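Local coordinates for protein L-ribulose 3-epimerase (PDB 3VYL) that catalyses the epimerisation of ketoses at C3, most efficiently interconverting L-ribulose and L-xylulose, in a TIM barrel that binds manganese, at residues I63-P68 with E86-T91; G105-G110 with V142-E147; R125-L130 with L164-D169. All coordinates share one frame; numbering follows the deposited sequence.

Contact 1: I63-P68 with E86-T91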
ATOM      1  N   ILE A  63      11.189  19.810 -24.546  1.00 34.45           N
ATOM      2  CA  ILE A  63      11.190  18.890 -25.664  1.00 34.72           C
ATOM      3  C   ILE A  63      11.795  17.539 -25.253  1.00 36.08           C
ATOM      4  O   ILE A  63      12.885  17.473 -24.658  1.00 35.78           O
ATOM      5  CB  ILE A  63      11.926  19.460 -26.902  1.00 34.34           C
ATOM      6  CG1 ILE A  63      11.478  20.896 -27.218  1.00 33.30           C
ATOM      7  CG2 ILE A  63      11.742  18.542 -28.109  1.00 34.48           C
ATOM      8  CD1 ILE A  63      10.082  21.041 -27.795  1.00 32.35           C
ATOM      9  N   SER A  64      11.068  16.469 -25.570  1.00 35.56           N
ATOM     10  CA  SER A  64      11.537  15.118 -25.335  1.00 34.49           C
ATOM     11  C   SER A  64      11.535  14.385 -26.649  1.00 35.15           C
ATOM     12  O   SER A  64      10.624  14.558 -27.454  1.00 36.28           O
ATOM     13  CB  SER A  64      10.604  14.395 -24.371  1.00 34.50           C
ATOM     14  OG  SER A  64       9.332  14.183 -24.969  1.00 33.61           O
ATOM     15  N   ILE A  65      12.548  13.554 -26.860  1.00 34.73           N
ATOM     16  CA  ILE A  65      12.594  12.672 -28.021  1.00 33.16           C
ATOM     17  C   ILE A  65      13.090  11.301 -27.574  1.00 34.28           C
ATOM     18  O   ILE A  65      13.500  11.120 -26.417  1.00 33.38           O
ATOM     19  CB  ILE A  65      13.539  13.210 -29.124  1.00 33.20           C
ATOM     20  CG1 ILE A  65      14.986  13.266 -28.623  1.00 32.58           C
ATOM     21  CG2 ILE A  65      13.091  14.579 -29.615  1.00 32.72           C
ATOM     22  CD1 ILE A  65      16.014  13.310 -29.730  1.00 34.25           C
ATOM     23  N   GLY A  66      13.045  10.340 -28.495  1.00 34.14           N
ATOM     24  CA  GLY A  66      13.695   9.050 -28.315  1.00 33.46           C
ATOM     25  C   GLY A  66      14.541   8.815 -29.541  1.00 34.15           C
ATOM     26  O   GLY A  66      14.009   8.781 -30.644  1.00 38.13           O
ATOM     27  N   LEU A  67      15.852   8.673 -29.371  1.00 33.30           N
ATOM     28  CA  LEU A  67      16.743   8.491 -30.513  1.00 34.63           C
ATOM     29  C   LEU A  67      16.277   7.322 -31.376  1.00 35.88           C
ATOM     30  O   LEU A  67      15.811   6.316 -30.838  1.00 34.32           O
ATOM     31  CB  LEU A  67      18.204   8.281 -30.068  1.00 34.54           C
ATOM     32  CG  LEU A  67      19.019   9.491 -29.571  1.00 33.29           C
ATOM     33  CD1 LEU A  67      20.366   9.066 -29.018  1.00 30.68           C
ATOM     34  CD2 LEU A  67      19.202  10.531 -30.669  1.00 34.37           C
ATOM     35  N   PRO A  68      16.365   7.468 -32.719  1.00 38.68           N
ATOM     36  CA  PRO A  68      16.041   6.356 -33.630  1.00 39.48           C
ATOM     37  C   PRO A  68      17.165   5.340 -33.679  1.00 38.89           C
ATOM     38  O   PRO A  68      18.294   5.676 -33.359  1.00 39.08           O
ATOM     39  CB  PRO A  68      15.888   7.044 -34.991  1.00 38.34           C
ATOM     40  CG  PRO A  68      16.725   8.268 -34.884  1.00 38.26           C
ATOM     41  CD  PRO A  68      16.627   8.720 -33.455  1.00 38.11           C
ATOM     42  N   GLU A  86      23.802  14.692 -34.373  1.00 45.14           N
ATOM     43  CA  GLU A  86      23.142  15.721 -35.184  1.00 46.05           C
ATOM     44  C   GLU A  86      21.656  15.886 -34.851  1.00 45.27           C
ATOM     45  O   GLU A  86      21.125  17.002 -34.934  1.00 47.55           O
ATOM     46  CB  GLU A  86      23.370  15.498 -36.693  1.00 49.59           C
ATOM     47  CG  GLU A  86      22.839  16.611 -37.615  1.00 51.62           C
ATOM     48  CD  GLU A  86      23.418  18.006 -37.334  1.00 54.27           C
ATOM     49  OE1 GLU A  86      24.534  18.123 -36.760  1.00 52.38           O
ATOM     50  OE2 GLU A  86      22.752  19.001 -37.709  1.00 52.77           O
ATOM     51  N   ILE A  87      20.990  14.792 -34.477  1.00 43.43           N
ATOM     52  CA  ILE A  87      19.599  14.880 -34.013  1.00 43.21           C
ATOM     53  C   ILE A  87      19.550  15.618 -32.669  1.00 45.07           C
ATOM     54  O   ILE A  87      18.679  16.468 -32.449  1.00 43.39           O
ATOM     55  CB  ILE A  87      18.913  13.499 -33.908  1.00 43.05           C
ATOM     56  CG1 ILE A  87      18.614  12.949 -35.309  1.00 42.24           C
ATOM     57  CG2 ILE A  87      17.612  13.602 -33.109  1.00 42.13           C
ATOM     58  CD1 ILE A  87      18.503  11.443 -35.375  1.00 39.84           C
ATOM     59  N   LEU A  88      20.500  15.294 -31.791  1.00 45.18           N
ATOM     60  CA  LEU A  88      20.634  15.961 -30.497  1.00 46.00           C
ATOM     61  C   LEU A  88      20.827  17.474 -30.635  1.00 46.83           C
ATOM     62  O   LEU A  88      20.086  18.260 -30.019  1.00 44.86           O
ATOM     63  CB  LEU A  88      21.782  15.333 -29.702  1.00 46.04           C
ATOM     64  CG  LEU A  88      21.500  14.315 -28.588  1.00 45.39           C
ATOM     65  CD1 LEU A  88      20.183  13.573 -28.755  1.00 45.47           C
ATOM     66  CD2 LEU A  88      22.659  13.338 -28.486  1.00 44.40           C
ATOM     67  N   ASN A  89      21.805  17.869 -31.459  1.00 48.18           N
ATOM     68  CA  ASN A  89      22.129  19.281 -31.696  1.00 49.30           C
ATOM     69  C   ASN A  89      20.939  20.069 -32.238  1.00 51.61           C
ATOM     70  O   ASN A  89      20.717  21.226 -31.857  1.00 53.34           O
ATOM     71  CB  ASN A  89      23.322  19.419 -32.643  1.00 48.43           C
ATOM     72  CG  ASN A  89      24.648  19.084 -31.980  1.00 51.07           C
ATOM     73  OD1 ASN A  89      24.876  19.388 -30.807  1.00 53.53           O
ATOM     74  ND2 ASN A  89      25.542  18.467 -32.741  1.00 52.01           N
ATOM     75  N   GLN A  90      20.169  19.431 -33.114  1.00 51.04           N
ATOM     76  CA  GLN A  90      19.002  20.069 -33.703  1.00 51.75           C
ATOM     77  C   GLN A  90      17.907  20.263 -32.657  1.00 49.04           C
ATOM     78  O   GLN A  90      17.309  21.332 -32.565  1.00 51.89           O
ATOM     79  CB  GLN A  90      18.504  19.246 -34.889  1.00 56.04           C
ATOM     80  CG  GLN A  90      17.791  20.060 -35.959  1.00 61.19           C
ATOM     81  CD  GLN A  90      17.495  19.249 -37.212  1.00 64.59           C
ATOM     82  OE1 GLN A  90      18.144  18.230 -37.478  1.00 66.79           O
ATOM     83  NE2 GLN A  90      16.511  19.698 -37.989  1.00 64.35           N
ATOM     84  N   THR A  91      17.672  19.229 -31.854  1.00 47.59           N
ATOM     85  CA  THR A  91      16.672  19.263 -30.781  1.00 45.36           C
ATOM     86  C   THR A  91      16.954  20.366 -29.756  1.00 42.00           C
ATOM     87  O   THR A  91      16.029  21.002 -29.239  1.00 36.26           O
ATOM     88  CB  THR A  91      16.578  17.895 -30.064  1.00 46.15           C
ATOM     89  OG1 THR A  91      16.462  16.852 -31.041  1.00 48.47           O
ATOM     90  CG2 THR A  91      15.366  17.843 -29.124  1.00 45.19           C
TER

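Contact 2: G105-G110 with V142-E147. With MN (manganese (II) ion), chain I.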
ATOM      1  N   GLY A 105      13.941  12.897 -22.546  1.00 38.00           N
ATOM      2  CA  GLY A 105      13.657  11.738 -23.343  1.00 36.10           C
ATOM      3  C   GLY A 105      14.766  10.739 -23.329  1.00 36.12           C
ATOM      4  O   GLY A 105      15.604  10.777 -22.476  1.00 36.11           O
ATOM      5  N   ILE A 106      14.743   9.821 -24.272  1.00 35.03           N
ATOM      6  CA  ILE A 106      15.783   8.832 -24.363  1.00 34.12           C
ATOM      7  C   ILE A 106      16.860   9.369 -25.231  1.00 33.16           C
ATOM      8  O   ILE A 106      16.742   9.462 -26.400  1.00 32.62           O
ATOM      9  CB  ILE A 106      15.252   7.534 -24.955  1.00 34.18           C
ATOM     10  CG1 ILE A 106      13.900   7.210 -24.367  1.00 33.56           C
ATOM     11  CG2 ILE A 106      16.157   6.384 -24.619  1.00 32.70           C
ATOM     12  CD1 ILE A 106      13.591   5.760 -24.490  1.00 32.92           C
ATOM     13  N   LEU A 107      17.933   9.722 -24.577  1.00 32.37           N
ATOM     14  CA  LEU A 107      18.967  10.529 -25.111  1.00 31.17           C
ATOM     15  C   LEU A 107      20.232   9.775 -25.081  1.00 31.04           C
ATOM     16  O   LEU A 107      21.218  10.238 -25.540  1.00 31.04           O
ATOM     17  CB  LEU A 107      19.109  11.727 -24.211  1.00 30.00           C
ATOM     18  CG  LEU A 107      18.443  13.034 -24.563  1.00 31.13           C
ATOM     19  CD1 LEU A 107      17.005  12.937 -24.933  1.00 30.91           C
ATOM     20  CD2 LEU A 107      18.585  13.979 -23.418  1.00 31.75           C
ATOM     21  N   SER A 108      20.204   8.604 -24.500  1.00 29.96           N
ATOM     22  CA  SER A 108      21.441   7.854 -24.246  1.00 29.21           C
ATOM     23  C   SER A 108      21.695   6.668 -25.160  1.00 28.50           C
ATOM     24  O   SER A 108      22.790   6.108 -25.155  1.00 30.75           O
ATOM     25  CB  SER A 108      21.431   7.351 -22.808  1.00 29.59           C
ATOM     26  OG  SER A 108      20.112   7.005 -22.417  1.00 29.50           O
ATOM     27  N   ALA A 109      20.678   6.262 -25.909  1.00 26.97           N
ATOM     28  CA  ALA A 109      20.735   5.058 -26.726  1.00 26.17           C
ATOM     29  C   ALA A 109      19.447   4.966 -27.531  1.00 26.47           C
ATOM     30  O   ALA A 109      18.534   5.785 -27.338  1.00 27.39           O
ATOM     31  CB  ALA A 109      20.895   3.840 -25.841  1.00 26.56           C
ATOM     32  N   GLY A 110      19.351   3.999 -28.437  1.00 24.75           N
ATOM     33  CA  GLY A 110      18.141   3.888 -29.254  1.00 25.21           C
ATOM     34  C   GLY A 110      16.901   3.588 -28.427  1.00 25.20           C
ATOM     35  O   GLY A 110      16.951   2.763 -27.521  1.00 25.34           O
ATOM     36  N   VAL A 142      20.216  25.384 -21.935  1.00 41.59           N
ATOM     37  CA  VAL A 142      19.342  24.220 -21.739  1.00 41.00           C
ATOM     38  C   VAL A 142      20.043  23.044 -21.066  1.00 40.46           C
ATOM     39  O   VAL A 142      21.223  22.783 -21.289  1.00 39.32           O
ATOM     40  CB  VAL A 142      18.652  23.725 -23.048  1.00 41.10           C
ATOM     41  CG1 VAL A 142      17.804  24.821 -23.690  1.00 41.27           C
ATOM     42  CG2 VAL A 142      19.654  23.136 -24.029  1.00 39.67           C
ATOM     43  N   THR A 143      19.290  22.328 -20.243  1.00 41.02           N
ATOM     44  CA  THR A 143      19.807  21.149 -19.542  1.00 39.92           C
ATOM     45  C   THR A 143      19.511  19.876 -20.338  1.00 36.92           C
ATOM     46  O   THR A 143      18.545  19.832 -21.100  1.00 37.33           O
ATOM     47  CB  THR A 143      19.143  21.040 -18.166  1.00 41.17           C
ATOM     48  OG1 THR A 143      17.716  21.119 -18.328  1.00 41.88           O
ATOM     49  CG2 THR A 143      19.604  22.184 -17.271  1.00 40.20           C
ATOM     50  N   LEU A 144      20.353  18.860 -20.194  1.00 34.48           N
ATOM     51  CA  LEU A 144      20.038  17.533 -20.733  1.00 33.67           C
ATOM     52  C   LEU A 144      19.548  16.604 -19.609  1.00 34.48           C
ATOM     53  O   LEU A 144      20.265  16.348 -18.631  1.00 33.99           O
ATOM     54  CB  LEU A 144      21.244  16.894 -21.440  1.00 31.70           C
ATOM     55  CG  LEU A 144      21.935  17.423 -22.712  1.00 30.24           C
ATOM     56  CD1 LEU A 144      23.003  16.430 -23.159  1.00 28.23           C
ATOM     57  CD2 LEU A 144      20.986  17.741 -23.863  1.00 28.80           C
ATOM     58  N   ASN A 145      18.326  16.103 -19.753  1.00 34.50           N
ATOM     59  CA  ASN A 145      17.768  15.165 -18.785  1.00 33.62           C
ATOM     60  C   ASN A 145      17.562  13.798 -19.407  1.00 31.66           C
ATOM     61  O   ASN A 145      16.706  13.616 -20.273  1.00 31.10           O
ATOM     62  CB  ASN A 145      16.466  15.704 -18.199  1.00 36.05           C
ATOM     63  CG  ASN A 145      16.544  17.183 -17.899  1.00 37.81           C
ATOM     64  OD1 ASN A 145      16.505  18.008 -18.815  1.00 40.04           O
ATOM     65  ND2 ASN A 145      16.673  17.530 -16.617  1.00 36.86           N
ATOM     66  N   LEU A 146      18.375  12.851 -18.951  1.00 30.29           N
ATOM     67  CA  LEU A 146      18.404  11.492 -19.462  1.00 29.16           C
ATOM     68  C   LEU A 146      17.220  10.663 -18.969  1.00 29.76           C
ATOM     69  O   LEU A 146      17.149  10.376 -17.769  1.00 30.48           O
ATOM     70  CB  LEU A 146      19.701  10.841 -19.003  1.00 28.27           C
ATOM     71  CG  LEU A 146      20.912  10.837 -19.933  1.00 28.63           C
ATOM     72  CD1 LEU A 146      21.125  12.147 -20.682  1.00 28.37           C
ATOM     73  CD2 LEU A 146      22.145  10.438 -19.145  1.00 28.07           C
ATOM     74  N   GLU A 147      16.291  10.284 -19.864  1.00 28.69           N
ATOM     75  CA  GLU A 147      15.157   9.454 -19.425  1.00 26.62           C
ATOM     76  C   GLU A 147      15.591   8.036 -19.167  1.00 26.47           C
ATOM     77  O   GLU A 147      16.283   7.410 -19.978  1.00 26.74           O
ATOM     78  CB  GLU A 147      13.921   9.488 -20.337  1.00 26.17           C
ATOM     79  CG  GLU A 147      12.661   9.013 -19.601  1.00 25.65           C
ATOM     80  CD  GLU A 147      11.357   9.111 -20.389  1.00 25.22           C
ATOM     81  OE1 GLU A 147      11.350   9.625 -21.520  1.00 26.44           O
ATOM     82  OE2 GLU A 147      10.311   8.670 -19.871  1.00 24.36           O
TER
HETATM   83 MN    MN I1001       8.310   9.252 -20.134  1.00 21.12          MN
HETATM   84  O   HOH W   1      18.099   8.846 -21.803  1.00 27.13           O
HETATM   85  O   HOH W   2       8.359   8.045 -22.173  1.00 31.83           O

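Contact 3: R125-L130 with L164-D169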
ATOM      1  N   ARG A 125      30.900   5.039 -24.911  1.00 38.44           N
ATOM      2  CA  ARG A 125      30.619   5.837 -26.113  1.00 38.38           C
ATOM      3  C   ARG A 125      29.536   6.877 -25.853  1.00 38.40           C
ATOM      4  O   ARG A 125      29.728   8.072 -26.115  1.00 36.94           O
ATOM      5  CB  ARG A 125      30.195   4.950 -27.293  1.00 39.09           C
ATOM      6  CG  ARG A 125      31.308   4.157 -27.956  1.00 40.78           C
ATOM      7  CD  ARG A 125      30.865   3.590 -29.304  1.00 41.59           C
ATOM      8  NE  ARG A 125      30.006   2.407 -29.182  1.00 41.25           N
ATOM      9  CZ  ARG A 125      30.439   1.154 -29.062  1.00 38.62           C
ATOM     10  NH1 ARG A 125      31.729   0.885 -29.030  1.00 37.67           N
ATOM     11  NH2 ARG A 125      29.571   0.161 -28.958  1.00 38.57           N
ATOM     12  N   SER A 126      28.403   6.406 -25.334  1.00 39.57           N
ATOM     13  CA  SER A 126      27.258   7.262 -25.029  1.00 40.89           C
ATOM     14  C   SER A 126      27.629   8.362 -24.032  1.00 40.28           C
ATOM     15  O   SER A 126      27.296   9.538 -24.230  1.00 39.34           O
ATOM     16  CB  SER A 126      26.090   6.421 -24.497  1.00 40.04           C
ATOM     17  OG  SER A 126      24.897   7.188 -24.460  1.00 40.35           O
ATOM     18  N   ALA A 127      28.325   7.964 -22.970  1.00 40.51           N
ATOM     19  CA  ALA A 127      28.848   8.895 -21.979  1.00 40.69           C
ATOM     20  C   ALA A 127      29.750   9.940 -22.646  1.00 40.85           C
ATOM     21  O   ALA A 127      29.503  11.151 -22.533  1.00 40.31           O
ATOM     22  CB  ALA A 127      29.594   8.140 -20.887  1.00 39.37           C
ATOM     23  N   ALA A 128      30.764   9.463 -23.371  1.00 41.07           N
ATOM     24  CA  ALA A 128      31.718  10.344 -24.052  1.00 40.19           C
ATOM     25  C   ALA A 128      31.005  11.334 -24.957  1.00 40.16           C
ATOM     26  O   ALA A 128      31.293  12.531 -24.919  1.00 44.41           O
ATOM     27  CB  ALA A 128      32.746   9.536 -24.828  1.00 38.43           C
ATOM     28  N   ALA A 129      30.046  10.845 -25.735  1.00 39.28           N
ATOM     29  CA  ALA A 129      29.336  11.694 -26.678  1.00 39.73           C
ATOM     30  C   ALA A 129      28.433  12.704 -25.984  1.00 41.26           C
ATOM     31  O   ALA A 129      28.410  13.888 -26.363  1.00 44.19           O
ATOM     32  CB  ALA A 129      28.544  10.859 -27.670  1.00 40.01           C
ATOM     33  N   LEU A 130      27.694  12.246 -24.973  1.00 41.57           N
ATOM     34  CA  LEU A 130      26.759  13.129 -24.266  1.00 42.14           C
ATOM     35  C   LEU A 130      27.473  14.191 -23.429  1.00 43.54           C
ATOM     36  O   LEU A 130      26.993  15.325 -23.329  1.00 43.02           O
ATOM     37  CB  LEU A 130      25.750  12.335 -23.432  1.00 41.86           C
ATOM     38  CG  LEU A 130      24.546  11.777 -24.204  1.00 40.70           C
ATOM     39  CD1 LEU A 130      23.846  10.711 -23.380  1.00 41.66           C
ATOM     40  CD2 LEU A 130      23.563  12.865 -24.623  1.00 39.27           C
ATOM     41  N   LEU A 164      22.682   7.676 -12.417  1.00 36.60           N
ATOM     42  CA  LEU A 164      23.642   8.295 -11.497  1.00 33.74           C
ATOM     43  C   LEU A 164      25.084   7.940 -11.849  1.00 34.09           C
ATOM     44  O   LEU A 164      25.910   8.827 -12.028  1.00 36.28           O
ATOM     45  CB  LEU A 164      23.324   7.873 -10.065  1.00 31.70           C
ATOM     46  CG  LEU A 164      22.531   8.760  -9.099  1.00 31.19           C
ATOM     47  CD1 LEU A 164      21.854   9.962  -9.750  1.00 30.94           C
ATOM     48  CD2 LEU A 164      21.523   7.925  -8.327  1.00 29.73           C
ATOM     49  N   ALA A 165      25.363   6.646 -11.969  1.00 33.36           N
ATOM     50  CA  ALA A 165      26.670   6.147 -12.385  1.00 34.55           C
ATOM     51  C   ALA A 165      27.035   6.655 -13.765  1.00 37.05           C
ATOM     52  O   ALA A 165      28.152   7.134 -13.991  1.00 40.02           O
ATOM     53  CB  ALA A 165      26.684   4.626 -12.382  1.00 33.11           C
ATOM     54  N   PHE A 166      26.088   6.540 -14.693  1.00 36.96           N
ATOM     55  CA  PHE A 166      26.304   7.011 -16.051  1.00 36.07           C
ATOM     56  C   PHE A 166      26.674   8.495 -16.060  1.00 36.62           C
ATOM     57  O   PHE A 166      27.674   8.868 -16.663  1.00 36.95           O
ATOM     58  CB  PHE A 166      25.077   6.747 -16.919  1.00 32.75           C
ATOM     59  CG  PHE A 166      25.265   7.124 -18.352  1.00 30.97           C
ATOM     60  CD1 PHE A 166      25.845   6.228 -19.250  1.00 30.74           C
ATOM     61  CD2 PHE A 166      24.868   8.373 -18.810  1.00 29.44           C
ATOM     62  CE1 PHE A 166      26.016   6.569 -20.582  1.00 28.62           C
ATOM     63  CE2 PHE A 166      25.035   8.717 -20.139  1.00 29.62           C
ATOM     64  CZ  PHE A 166      25.611   7.812 -21.022  1.00 29.66           C
ATOM     65  N   ILE A 167      25.871   9.322 -15.389  1.00 36.81           N
ATOM     66  CA  ILE A 167      26.143  10.748 -15.268  1.00 39.06           C
ATOM     67  C   ILE A 167      27.540  10.983 -14.693  1.00 43.05           C
ATOM     68  O   ILE A 167      28.324  11.772 -15.236  1.00 44.99           O
ATOM     69  CB  ILE A 167      25.091  11.454 -14.398  1.00 38.15           C
ATOM     70  CG1 ILE A 167      23.753  11.513 -15.143  1.00 36.79           C
ATOM     71  CG2 ILE A 167      25.574  12.850 -14.026  1.00 37.64           C
ATOM     72  CD1 ILE A 167      22.634  12.184 -14.379  1.00 37.53           C
ATOM     73  N   GLU A 168      27.843  10.266 -13.612  1.00 45.03           N
ATOM     74  CA  GLU A 168      29.155  10.282 -12.984  1.00 48.02           C
ATOM     75  C   GLU A 168      30.245  10.136 -14.043  1.00 48.47           C
ATOM     76  O   GLU A 168      31.189  10.918 -14.069  1.00 53.33           O
ATOM     77  CB  GLU A 168      29.238   9.135 -11.980  1.00 52.87           C
ATOM     78  CG  GLU A 168      30.020   9.411 -10.712  1.00 59.03           C
ATOM     79  CD  GLU A 168      29.777   8.339  -9.655  1.00 65.78           C
ATOM     80  OE1 GLU A 168      30.757   7.910  -8.996  1.00 67.70           O
ATOM     81  OE2 GLU A 168      28.606   7.916  -9.490  1.00 66.10           O
ATOM     82  N   ASP A 169      30.089   9.149 -14.927  1.00 47.80           N
ATOM     83  CA  ASP A 169      31.054   8.865 -15.997  1.00 44.17           C
ATOM     84  C   ASP A 169      31.172   9.955 -17.066  1.00 43.80           C
ATOM     85  O   ASP A 169      32.215  10.063 -17.716  1.00 42.44           O
ATOM     86  CB  ASP A 169      30.744   7.521 -16.661  1.00 42.84           C
ATOM     87  CG  ASP A 169      30.973   6.347 -15.731  1.00 43.72           C
ATOM     88  OD1 ASP A 169      31.426   6.568 -14.591  1.00 44.05           O
ATOM     89  OD2 ASP A 169      30.698   5.198 -16.136  1.00 43.54           O
TER

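Contact 1: I63-P68 with E86-T91
Ile-65 and Ile-87 meet where a barrel strand is covered by the helix that follows it, in the beta-alpha-beta unit of strand 60-66, helix 78-98 and strand 102-104 of the TIM barrel. The two short segments run nearly antiparallel (166°), with axes 10.4 Å apart. From CB of Ile-65 the side chain divides. Its CG2 branch faces CG2 of Thr-91 at 4.0 Å, whereas CG1 lies between the backbone N and the carbonyl carbon (chi1 63°) and carries CD1 on toward the helix. This terminal methyl sits 3.7 Å from CG2 of Ile-87, close also to OG1 of Thr-91, with CD1 of Leu-88 at its margin. Before Ile-65, Ile-63 lays its CG2 3.8 Å from CG2 of Thr-91. Beyond it, Leu-67 and Leu-88 cross at about a right angle, CD2 of the former 3.7 Å from CD1 of the latter. Pro-68 and Ile-87 approach tip to tip, ring atom CG against CD1. Tyr-39, in a loop, touches both Ile-65 and Thr-91, while Leu-88 also packs on Val-133 of helix 120-139. No hydrogen bond spans the contact. The hydroxyl of Thr-91 turns back into its own helix: OG1 donates to O of Ile-87 at 2.7 Å, from the opposite face of the carbonyl plane to Thr-91 N.

Contact 2: G105-G110 with V142-E147
Glu-147 and Gly-105 pair at the C-terminal, catalytic end of the barrel, Glu-147 closing strand 143-147 and Gly-105 just after strand 102-104; the backbone N of Glu-147 donates to O of Gly-105 at 2.7 Å. The same glutamate carries its carboxylate to the manganese ion, which OE2 binds at 2.1 Å. CG stands anti to the backbone N (chi1 -161°) and the chain stays extended beyond it. The other oxygen, OE1, comes 3.6 Å from CA of Gly-105. Water 2, Asp-180, His-206 and Glu-241 complete the metal site. At the backbone angles of Gly-105, where the chain turns its corner, a CB would jam against the carbonyl O of the preceding residue.

Next to this pairing, water 1 continues the link between the segments after strand pairing has given way to loop. It accepts from N of Leu-107 and from OG of Ser-108, the latter at 2.8 Å, and donates to O of Glu-147 at 2.9 Å, tying the loop to the backbone of the metal ligand itself. Farther out Leu-107 does the packing: its CD2 lies 3.7 Å from the backbone O of Asn-145, and its CB meets CD1 of Leu-146 at 4.1 Å. CB of Leu-144 is a looser neighbour of the same CD2.

All seven touching residues are buried. Segment 105-110 leads from strand 102-104 toward helix 120-139, and Ile-106 still pairs by its backbone with Ile-65 and Leu-67 on one flank. On the other, strand 175-180 receives Leu-146 at Ile-175 and Glu-147 at His-178. Leu-144 packs against Leu-130, Ala-134 and Ala-137 of helix 120-139.

Contact 3: R125-L130 with L164-D169
Ser-126 begins the contact with Phe-166, whose ring projects from helix 160-170 toward helix 120-139. The two are successive helices of the outer layer of the TIM barrel, and the short segments cross at -56° with axes 9.4 Å apart. In Ser-126, OG lies anti to the backbone N (chi1 -168°) and comes 3.6 Å from CZ of Phe-166, obliquely to the ring; CB is about as near the same corner. The hydroxyl has its polar partner elsewhere, in the carbonyl O of Ser-108.

Ala-127 follows and meets the ring with both backbone and side chain. Its N is 3.3 Å from CZ of Phe-166, again oblique to the ring, and its CB is 3.9 Å from CE1. The CA atoms of Ala-127 and Asp-169, 6.4 Å apart, are the nearest pair across the segments. The alanine methyl also faces CB of Asp-169 at 4.4 Å.

One turn further on, Leu-130 closes the row. Its CD1 lies at the ring edge, near the ring plane, 4.0 Å from CE2 of Phe-166, and the two side chains cross at about a right angle. The far end of the phenyl ring is thus bordered in turn by serine, alanine and leucine. CG of Phe-166 stands anti to the backbone N (chi1 -176°), and the ring beyond it reaches helix 120-139. Trp-123 meets this ring edge-to-face, and Leu-146 and Leu-157 also touch it.

No hydrogen bond joins the two segments themselves, which meet by van der Waals packing around one aromatic ring. Trp-123 NE1, just before the first segment on helix 120-139, donates to OD2 of Asp-169, a polar bond between the two helices beside the apolar contact. OD2 also forms a salt bridge with Lys-296 of the second subunit, so the contact borders another subunit at Asp-169.

The three contacts follow the barrel from its third strand to the helix after its fifth. Contacts 1 and 2 share the sheet, their centres about 8 Å apart: O of Ile-65 is 2.8 Å from N of Ile-106, a probable hydrogen bond. Contacts 2 and 3, about 11 Å apart between centres, meet where O of Leu-107 packs on CD1 of Leu-130. Contacts 1 and 3, about 17 Å between centres, touch through Leu-88 and Leu-130, side chains of adjacent helices. Only contact 2 holds a metal ligand; the side chain of Ile-65 in contact 1 is about 11 Å from the manganese ion, and that of Leu-130 in contact 3 about 10 Å from the side chain of Glu-147.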